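Long-range contacts in ABC transporter, solute-binding protein (Staphylococcus aureus, PDB 6LKK), which binds glucose 6-phosphate in the cleft of a periplasmic-binding-protein fold and probably serves as the extracellular sensor component feeding a two-component signalling system: residues Y9-R15 / K28-H33; E68-Y73 / A219-N223; M98-V104 / A184-Q190. All blocks are in the same frame, centred on the assembly; numbering follows the deposited sequence.

In the fold
Interactions 1, 2 and 3 all reach one mixed sheet, and interactions 1 and 3 meet at the glucose 6-phosphate. Interaction 1 comes first along the chain, closing a beta-alpha-beta unit near the N-terminus. Interaction 2 then pairs strand 70-71 with the distant strand 213-221, and the segments of interaction 3 both fall between those two. Centres of interactions 1 and 3 lie about 21 Å apart, yet Y9 touches M98 and Q10 touches Y188, bringing the N-terminal unit and strand 92-105 together beside the sugar. Interaction 2, centred about 30 Å from interaction 3 across the chain's centre, lies away from the ligand, but its strand 213-221 neighbours strand 92-105 in the sheet.

Interaction 1 of 3, residues Y9-R15 / K28-H33; sequences YQSNLIR and KIEIKH. With G6P (6-O-phosphono-alpha-D-glucopyranose), chain B.
The start of helix 11-25 runs nearly antiparallel to strand 28-33, their short axes inclined at 152° and 10.9 Å apart at closest approach, as the return leg of a beta-alpha-beta crossover from strand 2-7. R15 reaches across to the strand. Its CG stands anti to the backbone N (chi1 -170°), and bends at chi2 and chi3 turn the guanidinium onto the carbonyl of I29. NH1 donates to I29 O at 3.0 Å, a nearly straight bond lying in the guanidinium plane but above the carbonyl plane; NH2 adds a weak bond to the same oxygen. From the opposite face of that carbonyl comes K28 NZ, 3.1 Å from I29 O. Between the two ends of the contact, I14 CD1 abuts I31 CD1 at 3.9 Å, while R15 CD also rests on I31 CD1.

At the N-terminal end of the helix, H33 ND1 makes a weak, bent bond to Y9 O, 2.9 Å away. H33 NE2 meets a water at 2.7 Å, near the ring plane, and this water bridges to S11 OG. I31 CG2 sits over one face of the imidazole, toward its rim. The Y9 ring turns from the strand to the sugar, its CD1 lying 3.2 Å from G6P O4 and its OH bonded to D216. E22, salt-bridged to both, and I29 O draw R15 and K28 to one spot, probably fixing helix to strand.

Interaction 2 of 3, residues E68-Y73 / A219-N223; sequences EDFVPY and ALVKN
Strand 70-71 is a short, weakly bonded addition to the sheet, laid antiparallel along the end of strand 213-221. F70 pairs with V221 at a non-hydrogen-bonded position. On one side of that pair V71 N donates to L220 O at 2.9 Å, and on the other K222 N donates to D69 O at 2.8 Å. A water bridges the V71 end: it accepts a hydrogen bond from L220 N and lies 2.7 Å from V71 O, to which it probably donates.

The F70 ring lies against A219 and V221, CD2 reaching A219 CB at 3.6 Å and CE2 reaching V221 CG2. L220 O lies at the edge of this ring, near its plane, and also meets F70 CA in a CA-H...O contact. Within this binding-protein fold the ring is packed among L40 of helix 36-45, F55 of strand 54-56, and I64 and Y91, so the strand pair is joined to the surrounding layer of helix and sheet. V71 and L220 meet through their CB atoms, and L220 CD1 reaches on to Y73 CD2 at 3.6 Å.

At the other end the K222 chain runs back to the 3-10 segment 68-69. CG is anti to the backbone N (chi1 -173°), and a bend at chi3 brings NZ to E68 O at 2.9 Å, tilted 23° from the carbonyl plane. On the way, K222 CB lies 3.5 Å from D69 O. The carboxylate of D69 points elsewhere, to H44 and R51.

Interaction 3 of 3, residues M98-V104 / A184-Q190; sequences MPTVIVV and AGLSYEQ. With G6P (6-O-phosphono-alpha-D-glucopyranose), chain B.
M98 CB lies beside O2 of the sugar, and from it the chain passes step by step from the ligand to Q190. CB is 3.5 Å from G6P O2, and CG, carried away from the backbone N at chi1 -169°, touches both that hydroxyl oxygen at 3.4 Å and Y188 CD2 at 3.8 Å. Bends at chi2 and chi3 then fold the chain back. SD lies at the edge of the Y188 ring, 5.1 Å from its centroid, in a Met-aromatic contact, and accepts a weak bond from Q190 N. Finally CE rests on Q190 CG at 3.5 Å, the two side chains crossing at about a right angle.

Y188 has its CG between the backbone N and carbonyl carbon (chi1 62°), and its ring presents one face to the sugar, with G6P O5 lying 3.4 Å above the plane and offset toward the rim. Behind these two pocket residues, strands 92-105 and 184-188 form an antiparallel ladder in the central sheet of the periplasmic-binding-protein fold. V101 and S187 exchange bonds, as do V103 and G185. Y188 is the N-cap residue of helix 189-197, and E189 N closes the ladder on P99 O, with the donor nearly along the C=O axis.

Elsewhere the strands pack through apolar atoms. The I102 and L186 side chains lie side by side, pointing the same way, with CG1 against CD2, and both methyls of V103 touch S187 CB. E189 runs extended past the P99 ring to a salt bridge with K253 and a hydrogen bond with Y206, while the Q190 amide is held by F250 O.

Interaction 1 of 3, residues Y9-R15 / K28-H33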
loop_
_atom_site.group_PDB
_atom_site.type_symbol
_atom_site.label_atom_id
_atom_site.label_comp_id
_atom_site.label_asym_id
_atom_site.label_seq_id
_atom_site.Cartn_x
_atom_site.Cartn_y
_atom_site.Cartn_z
ATOM N N TYR A 9 -6.932 1.910 1.865
ATOM C CA TYR A 9 -6.326 2.665 2.951
ATOM C C TYR A 9 -7.173 2.558 4.211
ATOM O O TYR A 9 -8.390 2.365 4.156
ATOM C CB TYR A 9 -6.178 4.144 2.590
ATOM C CG TYR A 9 -5.114 4.462 1.566
ATOM C CD1 TYR A 9 -3.786 4.136 1.793
ATOM C CD2 TYR A 9 -5.434 5.129 0.394
ATOM C CE1 TYR A 9 -2.809 4.437 0.861
ATOM C CE2 TYR A 9 -4.467 5.436 -0.539
ATOM C CZ TYR A 9 -3.158 5.091 -0.303
ATOM O OH TYR A 9 -2.193 5.396 -1.232
ATOM N N GLN A 10 -6.517 2.710 5.355
ATOM C CA GLN A 10 -7.229 2.843 6.614
ATOM C C GLN A 10 -7.846 4.231 6.719
ATOM O O GLN A 10 -7.338 5.208 6.164
ATOM C CB GLN A 10 -6.290 2.587 7.792
ATOM C CG GLN A 10 -5.793 1.154 7.864
ATOM C CD GLN A 10 -6.916 0.157 8.082
ATOM O OE1 GLN A 10 -7.513 0.102 9.155
ATOM N NE2 GLN A 10 -7.213 -0.631 7.055
ATOM N N SER A 11 -8.962 4.310 7.444
ATOM C CA SER A 11 -9.710 5.560 7.525
ATOM C C SER A 11 -8.845 6.706 8.043
ATOM O O SER A 11 -8.968 7.845 7.574
ATOM C CB SER A 11 -10.933 5.372 8.422
ATOM O OG SER A 11 -11.762 6.519 8.396
ATOM N N ASN A 12 -7.965 6.433 9.010
ATOM C CA ASN A 12 -7.216 7.514 9.642
ATOM C C ASN A 12 -6.332 8.266 8.657
ATOM O O ASN A 12 -5.994 9.428 8.910
ATOM C CB ASN A 12 -6.359 6.974 10.789
ATOM C CG ASN A 12 -5.161 6.183 10.304
ATOM O OD1 ASN A 12 -5.304 5.199 9.581
ATOM N ND2 ASN A 12 -3.967 6.620 10.694
ATOM N N LEU A 13 -5.952 7.641 7.541
ATOM C CA LEU A 13 -5.076 8.309 6.586
ATOM C C LEU A 13 -5.859 9.200 5.627
ATOM O O LEU A 13 -5.390 10.289 5.273
ATOM C CB LEU A 13 -4.263 7.279 5.794
ATOM C CG LEU A 13 -3.317 7.860 4.737
ATOM C CD1 LEU A 13 -2.204 8.661 5.387
ATOM C CD2 LEU A 13 -2.745 6.762 3.859
ATOM N N ILE A 14 -7.037 8.760 5.185
ATOM C CA ILE A 14 -7.738 9.425 4.096
ATOM C C ILE A 14 -9.028 10.117 4.532
ATOM O O ILE A 14 -9.455 11.064 3.861
ATOM C CB ILE A 14 -8.032 8.450 2.936
ATOM C CG1 ILE A 14 -8.879 7.266 3.410
ATOM C CG2 ILE A 14 -6.728 7.964 2.313
ATOM C CD1 ILE A 14 -9.426 6.420 2.271
ATOM N N ARG A 15 -9.660 9.679 5.618
ATOM C CA ARG A 15 -10.901 10.332 6.031
ATOM C C ARG A 15 -10.707 11.816 6.311
ATOM O O ARG A 15 -11.560 12.612 5.879
ATOM C CB ARG A 15 -11.485 9.608 7.251
ATOM C CG ARG A 15 -12.893 10.047 7.636
ATOM C CD ARG A 15 -13.900 9.742 6.541
ATOM N NE ARG A 15 -14.131 10.891 5.672
ATOM C CZ ARG A 15 -15.039 10.924 4.701
ATOM N NH1 ARG A 15 -15.806 9.869 4.461
ATOM N NH2 ARG A 15 -15.182 12.017 3.965
ATOM N N LYS A 28 -20.302 15.356 -0.602
ATOM C CA LYS A 28 -20.216 14.296 0.394
ATOM C C LYS A 28 -19.465 13.110 -0.198
ATOM O O LYS A 28 -19.795 12.643 -1.294
ATOM C CB LYS A 28 -21.608 13.860 0.858
ATOM C CG LYS A 28 -21.598 12.784 1.947
ATOM C CD LYS A 28 -21.420 13.384 3.334
ATOM C CE LYS A 28 -20.974 12.335 4.347
ATOM N NZ LYS A 28 -19.526 12.003 4.219
ATOM N N ILE A 29 -18.459 12.628 0.528
ATOM C CA ILE A 29 -17.649 11.495 0.098
ATOM C C ILE A 29 -17.903 10.329 1.040
ATOM O O ILE A 29 -17.762 10.465 2.261
ATOM C CB ILE A 29 -16.152 11.849 0.062
ATOM C CG1 ILE A 29 -15.887 12.882 -1.031
ATOM C CG2 ILE A 29 -15.310 10.594 -0.184
ATOM C CD1 ILE A 29 -14.498 13.452 -0.997
ATOM N N GLU A 30 -18.268 9.187 0.469
ATOM C CA GLU A 30 -18.366 7.932 1.195
ATOM C C GLU A 30 -17.245 7.012 0.732
ATOM O O GLU A 30 -16.902 6.989 -0.454
ATOM C CB GLU A 30 -19.729 7.269 0.973
ATOM C CG GLU A 30 -20.901 8.097 1.488
ATOM C CD GLU A 30 -22.236 7.387 1.353
ATOM O OE1 GLU A 30 -22.327 6.429 0.556
ATOM O OE2 GLU A 30 -23.195 7.788 2.047
ATOM N N ILE A 31 -16.663 6.268 1.669
ATOM C CA ILE A 31 -15.540 5.384 1.382
ATOM C C ILE A 31 -16.008 3.943 1.496
ATOM O O ILE A 31 -16.713 3.580 2.445
ATOM C CB ILE A 31 -14.350 5.625 2.330
ATOM C CG1 ILE A 31 -13.982 7.111 2.389
ATOM C CG2 ILE A 31 -13.152 4.797 1.871
ATOM C CD1 ILE A 31 -12.978 7.442 3.478
ATOM N N LYS A 32 -15.602 3.120 0.535
ATOM C CA LYS A 32 -15.782 1.675 0.603
ATOM C C LYS A 32 -14.416 1.055 0.872
ATOM O O LYS A 32 -13.526 1.107 0.016
ATOM C CB LYS A 32 -16.395 1.136 -0.687
ATOM C CG LYS A 32 -16.931 -0.281 -0.564
ATOM C CD LYS A 32 -17.531 -0.774 -1.873
ATOM C CE LYS A 32 -18.828 -0.048 -2.217
ATOM N NZ LYS A 32 -20.022 -0.923 -2.053
ATOM N N HIS A 33 -14.251 0.483 2.063
ATOM C CA HIS A 33 -12.985 -0.083 2.508
ATOM C C HIS A 33 -12.935 -1.581 2.234
ATOM O O HIS A 33 -13.965 -2.258 2.177
ATOM C CB HIS A 33 -12.773 0.163 4.005
ATOM C CG HIS A 33 -12.479 1.588 4.356
ATOM N ND1 HIS A 33 -11.249 2.170 4.136
ATOM C CD2 HIS A 33 -13.248 2.542 4.931
ATOM C CE1 HIS A 33 -11.277 3.424 4.552
ATOM N NE2 HIS A 33 -12.478 3.674 5.040
HETATM C C1 G6P B . -0.522 -1.539 0.410
HETATM C C2 G6P B . -0.604 -0.159 -0.287
HETATM C C3 G6P B . -1.615 0.765 0.283
HETATM C C4 G6P B . -2.811 0.041 0.714
HETATM C C5 G6P B . -2.455 -0.850 1.899
HETATM C C6 G6P B . -3.615 -1.716 2.272
HETATM O O1 G6P B . 0.799 -1.822 0.759
HETATM O O2 G6P B . 0.679 0.489 -0.244
HETATM O O3 G6P B . -2.000 1.754 -0.768
HETATM O O4 G6P B . -3.840 0.971 1.134
HETATM O O5 G6P B . -1.314 -1.744 1.626
HETATM O O6 G6P B . -3.979 -2.493 1.154
HETATM P P G6P B . -4.169 -4.164 1.323
HETATM O O1P G6P B . -4.679 -4.709 0.001
HETATM O O2P G6P B . -5.185 -4.467 2.442
HETATM O O3P G6P B . -2.858 -4.781 1.648
HETATM O O HOH W 1 -13.874 5.434 6.477
#

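Interaction 2 of 3, residues E68-Y73 / A219-N223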
loop_
_atom_site.group_PDB
_atom_site.type_symbol
_atom_site.label_atom_id
_atom_site.label_comp_id
_atom_site.label_asym_id
_atom_site.label_seq_id
_atom_site.Cartn_x
_atom_site.Cartn_y
_atom_site.Cartn_z
ATOM N N GLU A 68 -11.178 -2.695 -18.233
ATOM C CA GLU A 68 -12.462 -2.238 -18.755
ATOM C C GLU A 68 -13.326 -1.591 -17.681
ATOM O O GLU A 68 -14.286 -0.889 -18.013
ATOM C CB GLU A 68 -13.219 -3.407 -19.394
ATOM C CG GLU A 68 -13.507 -4.579 -18.454
ATOM C CD GLU A 68 -12.421 -5.642 -18.478
ATOM O OE1 GLU A 68 -11.267 -5.315 -18.825
ATOM O OE2 GLU A 68 -12.726 -6.808 -18.151
ATOM N N ASP A 69 -13.012 -1.813 -16.405
ATOM C CA ASP A 69 -13.775 -1.228 -15.311
ATOM C C ASP A 69 -13.343 0.191 -14.972
ATOM O O ASP A 69 -13.876 0.767 -14.018
ATOM C CB ASP A 69 -13.652 -2.105 -14.063
ATOM C CG ASP A 69 -14.321 -3.452 -14.230
ATOM O OD1 ASP A 69 -15.208 -3.574 -15.101
ATOM O OD2 ASP A 69 -13.963 -4.388 -13.485
ATOM N N PHE A 70 -12.409 0.767 -15.723
ATOM C CA PHE A 70 -11.865 2.079 -15.412
ATOM C C PHE A 70 -11.807 2.928 -16.671
ATOM O O PHE A 70 -11.886 2.423 -17.795
ATOM C CB PHE A 70 -10.472 1.958 -14.780
ATOM C CG PHE A 70 -10.470 1.219 -13.476
ATOM C CD1 PHE A 70 -10.363 -0.161 -13.445
ATOM C CD2 PHE A 70 -10.596 1.903 -12.281
ATOM C CE1 PHE A 70 -10.375 -0.844 -12.243
ATOM C CE2 PHE A 70 -10.608 1.227 -11.078
ATOM C CZ PHE A 70 -10.496 -0.146 -11.059
ATOM N N VAL A 71 -11.672 4.229 -16.465
ATOM C CA VAL A 71 -11.638 5.214 -17.544
ATOM C C VAL A 71 -10.196 5.624 -17.776
ATOM O O VAL A 71 -9.487 5.926 -16.796
ATOM C CB VAL A 71 -12.509 6.440 -17.211
ATOM C CG1 VAL A 71 -12.436 7.475 -18.330
ATOM C CG2 VAL A 71 -13.950 6.020 -16.957
ATOM N N PRO A 72 -9.704 5.657 -19.014
ATOM C CA PRO A 72 -8.337 6.135 -19.260
ATOM C C PRO A 72 -8.215 7.608 -18.897
ATOM O O PRO A 72 -8.833 8.468 -19.529
ATOM C CB PRO A 72 -8.131 5.902 -20.762
ATOM C CG PRO A 72 -9.202 4.954 -21.168
ATOM C CD PRO A 72 -10.358 5.229 -20.269
ATOM N N TYR A 73 -7.416 7.894 -17.872
ATOM C CA TYR A 73 -7.253 9.259 -17.398
ATOM C C TYR A 73 -6.051 9.365 -16.476
ATOM O O TYR A 73 -5.853 8.517 -15.599
ATOM C CB TYR A 73 -8.512 9.729 -16.667
ATOM C CG TYR A 73 -8.425 11.146 -16.153
ATOM C CD1 TYR A 73 -8.614 12.226 -17.006
ATOM C CD2 TYR A 73 -8.155 11.408 -14.817
ATOM C CE1 TYR A 73 -8.538 13.524 -16.544
ATOM C CE2 TYR A 73 -8.078 12.706 -14.344
ATOM C CZ TYR A 73 -8.271 13.760 -15.213
ATOM O OH TYR A 73 -8.198 15.057 -14.758
ATOM N N ALA A 219 -7.474 5.992 -9.706
ATOM C CA ALA A 219 -8.111 5.703 -10.982
ATOM C C ALA A 219 -9.579 6.106 -10.939
ATOM O O ALA A 219 -10.225 6.058 -9.887
ATOM C CB ALA A 219 -7.997 4.218 -11.343
ATOM N N LEU A 220 -10.095 6.508 -12.099
ATOM C CA LEU A 220 -11.514 6.785 -12.275
ATOM C C LEU A 220 -12.240 5.500 -12.660
ATOM O O LEU A 220 -11.812 4.787 -13.573
ATOM C CB LEU A 220 -11.729 7.855 -13.349
ATOM C CG LEU A 220 -11.123 9.241 -13.108
ATOM C CD1 LEU A 220 -11.543 10.194 -14.216
ATOM C CD2 LEU A 220 -11.529 9.800 -11.754
ATOM N N VAL A 221 -13.336 5.215 -11.966
ATOM C CA VAL A 221 -14.103 3.991 -12.169
ATOM C C VAL A 221 -15.129 4.216 -13.267
ATOM O O VAL A 221 -15.828 5.237 -13.288
ATOM C CB VAL A 221 -14.783 3.557 -10.857
ATOM C CG1 VAL A 221 -15.666 2.333 -11.079
ATOM C CG2 VAL A 221 -13.739 3.273 -9.791
ATOM N N LYS A 222 -15.237 3.252 -14.178
ATOM C CA LYS A 222 -16.218 3.335 -15.252
ATOM C C LYS A 222 -17.600 3.025 -14.693
ATOM O O LYS A 222 -17.828 1.934 -14.156
ATOM C CB LYS A 222 -15.863 2.372 -16.382
ATOM C CG LYS A 222 -16.752 2.534 -17.606
ATOM C CD LYS A 222 -16.423 1.528 -18.696
ATOM C CE LYS A 222 -15.131 1.882 -19.414
ATOM N NZ LYS A 222 -14.706 0.810 -20.355
ATOM N N ASN A 223 -18.518 3.981 -14.812
ATOM C CA ASN A 223 -19.868 3.816 -14.296
ATOM C C ASN A 223 -20.832 4.560 -15.211
ATOM O O ASN A 223 -20.427 5.226 -16.169
ATOM C CB ASN A 223 -19.968 4.302 -12.847
ATOM C CG ASN A 223 -19.543 5.748 -12.682
ATOM O OD1 ASN A 223 -19.519 6.516 -13.642
ATOM N ND2 ASN A 223 -19.205 6.126 -11.455
HETATM O O HOH W 2 -8.553 6.782 -14.424
#

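Interaction 3 of 3, residues M98-V104 / A184-Q190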
loop_
_atom_site.group_PDB
_atom_site.type_symbol
_atom_site.label_atom_id
_atom_site.label_comp_id
_atom_site.label_asym_id
_atom_site.label_seq_id
_atom_site.Cartn_x
_atom_site.Cartn_y
_atom_site.Cartn_z
ATOM N N MET A 98 4.748 4.152 -0.889
ATOM C CA MET A 98 4.504 3.417 0.352
ATOM C C MET A 98 5.500 2.276 0.475
ATOM O O MET A 98 5.325 1.221 -0.161
ATOM C CB MET A 98 3.079 2.883 0.407
ATOM C CG MET A 98 2.685 2.343 1.772
ATOM S SD MET A 98 2.526 3.639 3.006
ATOM C CE MET A 98 1.011 4.405 2.445
ATOM N N PRO A 99 6.551 2.433 1.274
ATOM C CA PRO A 99 7.425 1.292 1.554
ATOM C C PRO A 99 6.667 0.196 2.283
ATOM O O PRO A 99 5.875 0.460 3.191
ATOM C CB PRO A 99 8.528 1.892 2.436
ATOM C CG PRO A 99 8.483 3.353 2.175
ATOM C CD PRO A 99 7.052 3.673 1.892
ATOM N N THR A 100 6.901 -1.042 1.865
ATOM C CA THR A 100 6.526 -2.178 2.684
ATOM C C THR A 100 7.600 -2.391 3.743
ATOM O O THR A 100 8.768 -2.047 3.544
ATOM C CB THR A 100 6.345 -3.434 1.830
ATOM O OG1 THR A 100 7.570 -3.747 1.159
ATOM C CG2 THR A 100 5.248 -3.220 0.799
ATOM N N VAL A 101 7.191 -2.920 4.896
ATOM C CA VAL A 101 8.083 -3.024 6.042
ATOM C C VAL A 101 7.812 -4.313 6.801
ATOM O O VAL A 101 6.759 -4.937 6.666
ATOM C CB VAL A 101 7.941 -1.826 7.011
ATOM C CG1 VAL A 101 8.215 -0.510 6.294
ATOM C CG2 VAL A 101 6.563 -1.807 7.655
ATOM N N ILE A 102 8.794 -4.703 7.598
ATOM C CA ILE A 102 8.608 -5.683 8.659
ATOM C C ILE A 102 8.318 -4.922 9.941
ATOM O O ILE A 102 8.980 -3.923 10.245
ATOM C CB ILE A 102 9.854 -6.574 8.814
ATOM C CG1 ILE A 102 10.089 -7.398 7.550
ATOM C CG2 ILE A 102 9.714 -7.489 10.034
ATOM C CD1 ILE A 102 11.445 -8.068 7.507
ATOM N N VAL A 103 7.326 -5.378 10.695
ATOM C CA VAL A 103 7.036 -4.823 12.010
ATOM C C VAL A 103 7.374 -5.873 13.056
ATOM O O VAL A 103 7.068 -7.059 12.888
ATOM C CB VAL A 103 5.573 -4.355 12.137
ATOM C CG1 VAL A 103 5.361 -3.100 11.295
ATOM C CG2 VAL A 103 4.607 -5.460 11.734
ATOM N N VAL A 104 8.027 -5.433 14.126
ATOM C CA VAL A 104 8.511 -6.302 15.188
ATOM C C VAL A 104 7.943 -5.801 16.505
ATOM O O VAL A 104 7.908 -4.592 16.750
ATOM C CB VAL A 104 10.053 -6.323 15.233
ATOM C CG1 VAL A 104 10.549 -7.216 16.365
ATOM C CG2 VAL A 104 10.618 -6.774 13.894
ATOM N N ALA A 184 6.484 -10.727 14.982
ATOM C CA ALA A 184 6.755 -9.845 13.858
ATOM C C ALA A 184 5.757 -10.136 12.749
ATOM O O ALA A 184 5.068 -11.159 12.759
ATOM C CB ALA A 184 8.196 -10.003 13.355
ATOM N N GLY A 185 5.686 -9.217 11.789
ATOM C CA GLY A 185 4.758 -9.372 10.686
ATOM C C GLY A 185 5.169 -8.536 9.495
ATOM O O GLY A 185 6.036 -7.665 9.584
ATOM N N LEU A 186 4.518 -8.817 8.367
ATOM C CA LEU A 186 4.766 -8.113 7.115
ATOM C C LEU A 186 3.662 -7.085 6.898
ATOM O O LEU A 186 2.491 -7.447 6.740
ATOM C CB LEU A 186 4.835 -9.096 5.949
ATOM C CG LEU A 186 5.887 -10.202 6.055
ATOM C CD1 LEU A 186 6.001 -10.923 4.725
ATOM C CD2 LEU A 186 7.244 -9.663 6.483
ATOM N N SER A 187 4.038 -5.810 6.884
ATOM C CA SER A 187 3.077 -4.713 6.907
ATOM C C SER A 187 3.539 -3.650 5.914
ATOM O O SER A 187 4.297 -3.920 4.975
ATOM C CB SER A 187 2.935 -4.177 8.342
ATOM O OG SER A 187 2.012 -3.108 8.411
ATOM N N TYR A 188 3.059 -2.422 6.099
ATOM C CA TYR A 188 3.502 -1.298 5.291
ATOM C C TYR A 188 3.652 -0.078 6.187
ATOM O O TYR A 188 3.130 -0.027 7.303
ATOM C CB TYR A 188 2.550 -1.016 4.117
ATOM C CG TYR A 188 1.134 -0.634 4.490
ATOM C CD1 TYR A 188 0.178 -1.604 4.763
ATOM C CD2 TYR A 188 0.744 0.697 4.540
ATOM C CE1 TYR A 188 -1.116 -1.260 5.086
ATOM C CE2 TYR A 188 -0.551 1.053 4.864
ATOM C CZ TYR A 188 -1.479 0.070 5.139
ATOM O OH TYR A 188 -2.771 0.415 5.464
ATOM N N GLU A 189 4.371 0.916 5.667
ATOM C CA GLU A 189 4.927 1.971 6.508
ATOM C C GLU A 189 3.847 2.718 7.287
ATOM O O GLU A 189 3.990 2.948 8.494
ATOM C CB GLU A 189 5.730 2.934 5.639
ATOM C CG GLU A 189 6.567 3.921 6.417
ATOM C CD GLU A 189 7.497 4.699 5.520
ATOM O OE1 GLU A 189 6.999 5.514 4.713
ATOM O OE2 GLU A 189 8.725 4.483 5.603
ATOM N N GLN A 190 2.773 3.139 6.613
ATOM C CA GLN A 190 1.776 3.974 7.284
ATOM C C GLN A 190 1.027 3.200 8.365
ATOM O O GLN A 190 0.705 3.755 9.421
ATOM C CB GLN A 190 0.788 4.550 6.264
ATOM C CG GLN A 190 1.243 5.848 5.636
ATOM C CD GLN A 190 1.535 6.913 6.671
ATOM O OE1 GLN A 190 0.709 7.186 7.545
ATOM N NE2 GLN A 190 2.725 7.497 6.601
HETATM C C1 G6P B . -0.522 -1.539 0.410
HETATM C C2 G6P B . -0.604 -0.159 -0.287
HETATM C C3 G6P B . -1.615 0.765 0.283
HETATM C C4 G6P B . -2.811 0.041 0.714
HETATM C C5 G6P B . -2.455 -0.850 1.899
HETATM C C6 G6P B . -3.615 -1.716 2.272
HETATM O O1 G6P B . 0.799 -1.822 0.759
HETATM O O2 G6P B . 0.679 0.489 -0.244
HETATM O O3 G6P B . -2.000 1.754 -0.768
HETATM O O4 G6P B . -3.840 0.971 1.134
HETATM O O5 G6P B . -1.314 -1.744 1.626
HETATM O O6 G6P B . -3.979 -2.493 1.154
HETATM P P G6P B . -4.169 -4.164 1.323
HETATM O O1P G6P B . -4.679 -4.709 0.001
HETATM O O2P G6P B . -5.185 -4.467 2.442
HETATM O O3P G6P B . -2.858 -4.781 1.648
#